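Local coordinates for protein putative ribosomal N-acetyltransferase YdaF (Bacillus subtilis, PDB 1NSL) that probably transfers an acetyl group to the N-terminal amine of a protein, possibly a ribosomal one, as a member of the GNAT acetyltransferase family, at residues Asn8-Ile13 with Leu73-Ser78; Leu16-Ala21 with Asp58-Tyr63; Ile149-Glu154 with Tyr173-Arg178. One frame throughout, in Å; residues are numbered along the deposited sequence.

Contact 1. Residues Asn8-Ile13 with Leu73-Ser78; sequences NEHITI and LLYDGS
The imidazole of H10 meets Y75 over one face and D76 at its edge. Over the face stands Y75 OH, 4.2 Å above the plane and displaced toward the rim. Y75 CG lies anti to its backbone N (chi1 171°), and the ring it carries runs nearly parallel to the imidazole, the planes 3° apart, yet the two are slid so far past each other that they barely overlap. At the edge, in the imidazole plane, lies D76 CG. The carboxylate is turned almost perpendicular to the ring, and H10 ND1 gives a hydrogen bond to the syn side of D76 OD1 at 2.8 Å. H10 and D76 run side by side in the same direction, and the nearby carboxylate would probably favour a protonated histidine.

Behind this solvent-facing pair, strands 11-15 and 69-75 of the mixed GNAT sheet run antiparallel. T12 and L74 form the hydrogen-bonded pair, T12 N reaching L74 O at 3.0 Å and L74 N returning to T12 O, while D76 N donates to H10 O just where a type I' turn, Y75 to S78, leads into strand 78-89. On one face of the sheet T12 OG1 rests against L74 CB and CD1. On the other, with I11 and Y75, I13 CG1 touches L73 CD2 at 4.0 Å; helix 110-124 covers this face, A114 meeting both I13 and L73.

Contact 2. Residues Leu16-Ala21 with Asp58-Tyr63; sequences LEPKDA and DWRRQY
R60 reaches from its helix to the backbone of L16, its guanidinium presenting an edge to the carbonyl. R60 NH1 donates to L16 O at 2.8 Å, and the oxygen lies close to the guanidinium plane. Seen from the acceptor, the approach is less regular: the donor is tilted 34° from the carbonyl plane, and the hydrogen bond is somewhat bent. The arginine chain bends at chi3 (78°), which turns NE out of line with the extended part before it. R60 CD passes 3.5 Å from L16 O, and the same methylene meets P18 CD at 4.2 Å, the proline ring and the arginine chain crossing at about a right angle.

E17 crosses the arginine obliquely, its carboxylate and the guanidinium turned 67° apart. E17 CG approaches R60 NH1 at 3.9 Å, but the charged ends do not meet; at 5.3 Å from E17 OE2 to R60 NH1, the attraction is probably only a diffuse one. L16 and W59 instead lie side by side, pointing the same way, with L16 CD1 against the six-membered part of the indole, 3.7 Å from W59 CZ3.

The loop itself is braced by D20, whose OD2 accepts from E17 N from above the carboxylate plane and also pairs with R14. The remaining arginine nitrogens serve the oligomer: R60 NE and NH2 bond to the carbonyls of A64 and Y63 of a second subunit. The contact thus joins the loop between strand 11-15 and helix 21-30 to the C-terminal part of helix 48-65, with L16 and W59 both resting on M82 of strand 78-89 and R60 on L15 of strand 11-15.

Contact 3. Residues Ile149-Glu154 with Tyr173-Arg178; sequences IGFLEE and YSLLKR
F151 packs the face of its ring against L175 where the C-terminal beta hairpin of strands 152-163 and 166-176 begins to pair. The bump is L175 CB, 3.7 Å from the ring centroid and 2° off the normal, a CH-pi contact over the middle of the face. L175 CG is anti to the backbone N (chi1 174°), and beyond it CD2 meets F151 CE1 at 3.8 Å; the two side chains cross at about a right angle. At the rim, in plane, lie I149 CG2 and the carbonyl carbon of Y173, while I119, V131, I133 and P146 also touch the phenylalanine. An alanine here would probably open a gap beside L175 and leave its CB and CD2 without the ring they rest on.

Next along the strand, Y173 lays its ring beside E153, CD2 being 3.7 Å from E153 N; its hydroxyl bonds to R143. S174 and L152 share the other sheet face, and E154 forms a salt bridge with R130. L152 and S174 form the hydrogen-bonded backbone pair: S174 N reaches L152 O at 2.9 Å, and L152 N approaches S174 O at 3.1 Å from above the carbonyl plane.

How the contacts relate
From the N terminus, the chain enters residues 8-13, half of contact 1, and then residues 16-21, half of contact 2. It then forms helices 21-30 and 48-65; on the latter, residues 58-63 close contact 2, and strand 69-75 brings residues 73-78 back to close contact 1. The inner loop lies within the outer: contact 1 pairs the strands that flank the helical excursion, and contact 2 ties its second helix to the loop that precedes its first. Contact 3 opens later and joins the open end of the C-terminal hairpin, at the other edge of the sheet. Its centre lies about 26 Å from that of contact 1 and about 29 Å from that of contact 2.

Contact 1. Residues Asn8-Ile13 with Leu73-Ser78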
# COMPACT_ATOMS: atom_id res chain seq x y z
N ASN C 8 4.63 -13.80 35.90
CA ASN C 8 4.45 -13.99 37.33
C ASN C 8 4.19 -12.62 37.97
O ASN C 8 4.05 -11.63 37.28
CB ASN C 8 5.64 -14.71 37.94
CG ASN C 8 6.88 -13.86 38.02
OD1 ASN C 8 6.80 -12.66 38.28
ND2 ASN C 8 8.03 -14.47 37.78
N GLU C 9 4.15 -12.56 39.29
CA GLU C 9 3.81 -11.33 40.03
C GLU C 9 4.62 -10.06 39.77
O GLU C 9 4.23 -8.99 40.22
CB GLU C 9 3.80 -11.59 41.55
CG GLU C 9 3.16 -10.44 42.32
CD GLU C 9 3.08 -10.67 43.82
OE1 GLU C 9 3.27 -11.82 44.29
OE2 GLU C 9 2.82 -9.69 44.56
N HIS C 10 5.73 -10.15 39.07
CA HIS C 10 6.51 -8.96 38.77
C HIS C 10 6.71 -8.75 37.26
O HIS C 10 6.96 -7.65 36.79
CB HIS C 10 7.89 -9.08 39.44
CG HIS C 10 7.88 -8.84 40.93
ND1 HIS C 10 7.61 -7.61 41.49
CD2 HIS C 10 8.16 -9.67 41.96
CE1 HIS C 10 7.69 -7.70 42.81
NE2 HIS C 10 8.02 -8.94 43.12
N ILE C 11 6.59 -9.82 36.51
CA ILE C 11 6.99 -9.79 35.11
C ILE C 11 5.82 -9.89 34.19
O ILE C 11 5.05 -10.87 34.28
CB ILE C 11 7.90 -10.97 34.83
CG1 ILE C 11 9.26 -10.77 35.48
CG2 ILE C 11 8.11 -11.12 33.37
CD1 ILE C 11 10.10 -12.05 35.42
N THR C 12 5.67 -8.89 33.31
CA THR C 12 4.61 -8.99 32.33
C THR C 12 5.14 -8.78 30.91
O THR C 12 6.13 -8.08 30.73
CB THR C 12 3.44 -8.06 32.67
OG1 THR C 12 3.91 -6.72 32.85
CG2 THR C 12 2.89 -8.39 34.04
N ILE C 13 4.49 -9.43 29.94
CA ILE C 13 4.89 -9.36 28.54
C ILE C 13 3.81 -8.64 27.77
O ILE C 13 2.64 -8.95 27.97
CB ILE C 13 5.07 -10.76 27.96
CG1 ILE C 13 6.12 -11.54 28.75
CG2 ILE C 13 5.49 -10.68 26.53
CD1 ILE C 13 6.48 -12.87 28.15
N LEU C 73 9.38 -6.43 27.67
CA LEU C 73 9.50 -7.02 29.00
C LEU C 73 9.31 -5.90 30.03
O LEU C 73 9.92 -4.83 29.97
CB LEU C 73 10.84 -7.76 29.18
CG LEU C 73 10.80 -9.05 28.33
CD1 LEU C 73 12.12 -9.68 28.01
CD2 LEU C 73 9.84 -10.05 28.93
N LEU C 74 8.40 -6.13 30.97
CA LEU C 74 8.10 -5.13 31.97
C LEU C 74 8.35 -5.79 33.28
O LEU C 74 7.82 -6.86 33.53
CB LEU C 74 6.61 -4.78 31.97
CG LEU C 74 5.81 -4.46 30.73
CD1 LEU C 74 4.32 -4.20 31.08
CD2 LEU C 74 6.40 -3.29 30.02
N TYR C 75 9.15 -5.15 34.12
CA TYR C 75 9.36 -5.58 35.49
C TYR C 75 8.58 -4.60 36.35
O TYR C 75 8.81 -3.39 36.33
CB TYR C 75 10.85 -5.58 35.88
CG TYR C 75 11.08 -5.83 37.37
CD1 TYR C 75 10.93 -4.80 38.30
CD2 TYR C 75 11.44 -7.06 37.83
CE1 TYR C 75 11.11 -5.01 39.65
CE2 TYR C 75 11.63 -7.29 39.20
CZ TYR C 75 11.46 -6.27 40.11
OH TYR C 75 11.64 -6.53 41.48
N ASP C 76 7.63 -5.11 37.10
CA ASP C 76 6.85 -4.25 37.97
C ASP C 76 6.26 -3.04 37.34
O ASP C 76 6.04 -2.04 38.01
CB ASP C 76 7.64 -3.85 39.19
CG ASP C 76 7.53 -4.86 40.28
OD1 ASP C 76 6.38 -5.25 40.58
OD2 ASP C 76 8.50 -5.35 40.86
N GLY C 77 5.97 -3.13 36.05
CA GLY C 77 5.28 -2.06 35.39
C GLY C 77 6.04 -1.42 34.25
O GLY C 77 5.38 -0.91 33.33
N SER C 78 7.37 -1.42 34.26
CA SER C 78 8.05 -0.73 33.15
C SER C 78 9.13 -1.43 32.34
O SER C 78 9.90 -2.22 32.86
CB SER C 78 8.54 0.61 33.62
OG SER C 78 9.47 0.43 34.66

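Contact 2. Residues Leu16-Ala21 with Asp58-Tyr63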
# COMPACT_ATOMS: atom_id res chain seq x y z
N LEU C 16 4.43 -3.92 22.22
CA LEU C 16 4.81 -2.54 22.54
C LEU C 16 3.81 -1.64 21.83
O LEU C 16 3.12 -2.09 20.94
CB LEU C 16 6.22 -2.25 22.02
CG LEU C 16 7.31 -3.02 22.71
CD1 LEU C 16 8.49 -3.41 21.75
CD2 LEU C 16 7.81 -2.20 23.86
N GLU C 17 3.74 -0.38 22.22
CA GLU C 17 2.85 0.56 21.57
C GLU C 17 3.62 1.82 21.24
O GLU C 17 4.56 2.17 21.94
CB GLU C 17 1.74 0.98 22.52
CG GLU C 17 1.17 -0.12 23.36
CD GLU C 17 0.14 0.42 24.31
OE1 GLU C 17 -0.15 1.65 24.23
OE2 GLU C 17 -0.36 -0.38 25.14
N PRO C 18 3.18 2.56 20.23
CA PRO C 18 3.86 3.80 19.91
C PRO C 18 4.18 4.60 21.16
O PRO C 18 5.25 5.14 21.25
CB PRO C 18 2.90 4.47 18.95
CG PRO C 18 2.35 3.32 18.22
CD PRO C 18 2.03 2.35 19.34
N LYS C 19 3.33 4.67 22.15
CA LYS C 19 3.79 5.49 23.27
C LYS C 19 5.02 4.92 24.10
O LYS C 19 5.56 5.64 24.96
CB LYS C 19 2.63 5.85 24.18
CG LYS C 19 2.13 4.65 24.99
CD LYS C 19 0.81 5.05 25.71
CE LYS C 19 0.31 3.94 26.68
NZ LYS C 19 -0.52 4.58 27.78
N ASP C 20 5.46 3.68 23.85
CA ASP C 20 6.64 3.16 24.52
C ASP C 20 7.90 3.68 23.83
O ASP C 20 9.02 3.41 24.28
CB ASP C 20 6.72 1.62 24.48
CG ASP C 20 5.60 0.92 25.25
OD1 ASP C 20 5.21 1.32 26.41
OD2 ASP C 20 5.07 -0.10 24.75
N ALA C 21 7.76 4.38 22.72
CA ALA C 21 9.00 4.81 22.02
C ALA C 21 10.08 5.62 22.83
O ALA C 21 11.25 5.21 22.88
CB ALA C 21 8.69 5.46 20.66
N ASP C 58 5.29 -1.14 12.59
CA ASP C 58 5.36 -2.38 11.82
C ASP C 58 5.32 -3.53 12.77
O ASP C 58 4.68 -4.50 12.48
CB ASP C 58 6.57 -2.61 10.96
CG ASP C 58 6.91 -1.48 10.03
OD1 ASP C 58 6.04 -0.70 9.53
OD2 ASP C 58 8.15 -1.36 9.72
N TRP C 59 5.99 -3.47 13.91
CA TRP C 59 6.02 -4.73 14.69
C TRP C 59 4.57 -5.17 14.97
O TRP C 59 4.20 -6.37 14.84
CB TRP C 59 6.81 -4.65 16.01
CG TRP C 59 8.31 -4.61 15.88
CD1 TRP C 59 9.07 -5.16 14.89
CD2 TRP C 59 9.23 -3.94 16.75
NE1 TRP C 59 10.41 -4.91 15.11
CE2 TRP C 59 10.53 -4.16 16.25
CE3 TRP C 59 9.09 -3.19 17.92
CZ2 TRP C 59 11.66 -3.65 16.87
CZ3 TRP C 59 10.24 -2.70 18.52
CH2 TRP C 59 11.49 -2.92 18.00
N ARG C 60 3.75 -4.17 15.32
CA ARG C 60 2.38 -4.44 15.62
C ARG C 60 1.68 -5.08 14.43
O ARG C 60 0.91 -6.04 14.61
CB ARG C 60 1.66 -3.21 16.12
CG ARG C 60 2.01 -2.82 17.54
CD ARG C 60 1.45 -1.52 17.92
NE ARG C 60 0.03 -1.69 18.22
CZ ARG C 60 -0.42 -2.16 19.38
NH1 ARG C 60 0.44 -2.45 20.33
NH2 ARG C 60 -1.72 -2.30 19.62
N ARG C 61 1.94 -4.65 13.21
CA ARG C 61 1.22 -5.34 12.17
C ARG C 61 1.68 -6.79 12.01
O ARG C 61 0.97 -7.65 11.55
CB ARG C 61 1.30 -4.60 10.85
CG ARG C 61 0.43 -3.38 10.76
CD ARG C 61 0.82 -2.47 9.61
NE ARG C 61 0.67 -1.05 9.95
CZ ARG C 61 1.69 -0.18 10.04
NH1 ARG C 61 2.95 -0.60 9.83
NH2 ARG C 61 1.42 1.11 10.32
N GLN C 62 2.91 -7.04 12.37
CA GLN C 62 3.41 -8.37 12.15
C GLN C 62 2.64 -9.27 13.09
O GLN C 62 2.22 -10.34 12.76
CB GLN C 62 4.90 -8.40 12.43
CG GLN C 62 5.80 -8.04 11.26
CD GLN C 62 7.29 -7.84 11.71
OE1 GLN C 62 7.85 -8.60 12.58
NE2 GLN C 62 7.93 -6.79 11.13
N TYR C 63 2.44 -8.77 14.29
CA TYR C 63 1.69 -9.51 15.26
C TYR C 63 0.29 -9.66 14.71
O TYR C 63 -0.38 -10.57 14.99
CB TYR C 63 1.65 -8.74 16.59
CG TYR C 63 0.64 -9.30 17.53
CD1 TYR C 63 0.85 -10.49 18.17
CD2 TYR C 63 -0.57 -8.68 17.71
CE1 TYR C 63 -0.12 -11.04 18.96
CE2 TYR C 63 -1.52 -9.22 18.49
CZ TYR C 63 -1.29 -10.39 19.12
OH TYR C 63 -2.27 -10.85 19.93

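Contact 3. Residues Ile149-Glu154 with Tyr173-Arg178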
# COMPACT_ATOMS: atom_id res chain seq x y z
N ILE C 149 16.76 -23.74 30.49
CA ILE C 149 15.49 -24.39 30.20
C ILE C 149 15.64 -25.83 29.56
O ILE C 149 14.65 -26.54 29.33
CB ILE C 149 14.67 -23.47 29.30
CG1 ILE C 149 14.23 -22.22 30.03
CG2 ILE C 149 13.43 -24.18 28.70
CD1 ILE C 149 13.97 -21.12 29.04
N GLY C 150 16.86 -26.26 29.27
CA GLY C 150 17.00 -27.54 28.62
C GLY C 150 16.97 -27.72 27.10
O GLY C 150 16.64 -28.82 26.61
N PHE C 151 17.30 -26.68 26.34
CA PHE C 151 17.52 -26.81 24.89
C PHE C 151 18.81 -27.64 24.70
O PHE C 151 19.54 -27.88 25.66
CB PHE C 151 17.79 -25.41 24.26
CG PHE C 151 16.57 -24.49 24.12
CD1 PHE C 151 15.70 -24.27 25.18
CD2 PHE C 151 16.31 -23.89 22.94
CE1 PHE C 151 14.59 -23.46 25.03
CE2 PHE C 151 15.20 -23.04 22.79
CZ PHE C 151 14.35 -22.81 23.85
N LEU C 152 19.12 -28.06 23.49
CA LEU C 152 20.38 -28.75 23.24
C LEU C 152 21.13 -27.92 22.20
O LEU C 152 20.54 -27.38 21.27
CB LEU C 152 20.13 -30.15 22.70
CG LEU C 152 19.38 -31.24 23.53
CD1 LEU C 152 19.07 -32.58 22.76
CD2 LEU C 152 20.08 -31.63 24.86
N GLU C 153 22.44 -27.78 22.37
CA GLU C 153 23.33 -27.09 21.43
C GLU C 153 23.36 -27.89 20.18
O GLU C 153 23.62 -29.07 20.19
CB GLU C 153 24.75 -27.10 21.98
CG GLU C 153 25.71 -26.23 21.22
CD GLU C 153 26.96 -25.94 22.01
OE1 GLU C 153 27.99 -25.52 21.40
OE2 GLU C 153 26.91 -26.13 23.26
N GLU C 154 23.17 -27.23 19.07
CA GLU C 154 22.87 -27.93 17.83
C GLU C 154 23.94 -27.78 16.79
O GLU C 154 24.05 -28.65 15.90
CB GLU C 154 21.63 -27.28 17.21
CG GLU C 154 20.31 -28.02 17.35
CD GLU C 154 19.34 -27.48 16.31
OE1 GLU C 154 19.54 -26.30 15.90
OE2 GLU C 154 18.45 -28.26 15.87
N TYR C 173 20.91 -23.31 19.60
CA TYR C 173 20.29 -24.22 20.56
C TYR C 173 18.81 -24.50 20.16
O TYR C 173 18.15 -23.61 19.69
CB TYR C 173 20.25 -23.58 21.93
CG TYR C 173 21.53 -23.39 22.73
CD1 TYR C 173 22.21 -22.21 22.68
CD2 TYR C 173 22.00 -24.37 23.62
CE1 TYR C 173 23.33 -21.97 23.45
CE2 TYR C 173 23.15 -24.16 24.42
CZ TYR C 173 23.81 -22.94 24.32
OH TYR C 173 24.95 -22.66 25.05
N SER C 174 18.27 -25.71 20.42
CA SER C 174 16.89 -26.03 20.02
C SER C 174 16.14 -26.98 20.96
O SER C 174 16.70 -27.88 21.55
CB SER C 174 16.87 -26.64 18.63
OG SER C 174 17.66 -27.78 18.65
N LEU C 175 14.84 -26.77 21.05
CA LEU C 175 14.03 -27.54 21.91
C LEU C 175 12.94 -28.21 21.05
O LEU C 175 12.23 -27.55 20.30
CB LEU C 175 13.47 -26.63 23.00
CG LEU C 175 12.44 -27.26 23.95
CD1 LEU C 175 12.85 -28.65 24.43
CD2 LEU C 175 12.19 -26.36 25.12
N LEU C 176 12.83 -29.54 21.13
CA LEU C 176 11.83 -30.18 20.32
C LEU C 176 10.62 -30.41 21.14
O LEU C 176 10.72 -30.95 22.19
CB LEU C 176 12.35 -31.47 19.76
CG LEU C 176 13.67 -31.31 19.03
CD1 LEU C 176 13.77 -32.30 17.92
CD2 LEU C 176 13.81 -29.95 18.44
N LYS C 177 9.47 -30.00 20.64
CA LYS C 177 8.22 -30.16 21.39
C LYS C 177 7.96 -31.52 22.03
O LYS C 177 7.18 -31.58 22.95
CB LYS C 177 7.01 -29.79 20.53
CG LYS C 177 5.68 -30.20 21.16
CD LYS C 177 4.53 -29.82 20.29
CE LYS C 177 3.19 -29.98 21.03
NZ LYS C 177 2.04 -29.39 20.24
N ARG C 178 8.57 -32.60 21.55
CA ARG C 178 8.44 -33.87 22.24
C ARG C 178 9.43 -34.02 23.41
O ARG C 178 9.50 -35.09 24.01
CB ARG C 178 8.60 -35.03 21.27
CG ARG C 178 10.02 -35.33 20.89
CD ARG C 178 10.18 -36.20 19.62
NE ARG C 178 11.60 -36.40 19.36
CZ ARG C 178 12.30 -35.83 18.37
NH1 ARG C 178 11.71 -35.06 17.44
NH2 ARG C 178 13.61 -36.08 18.28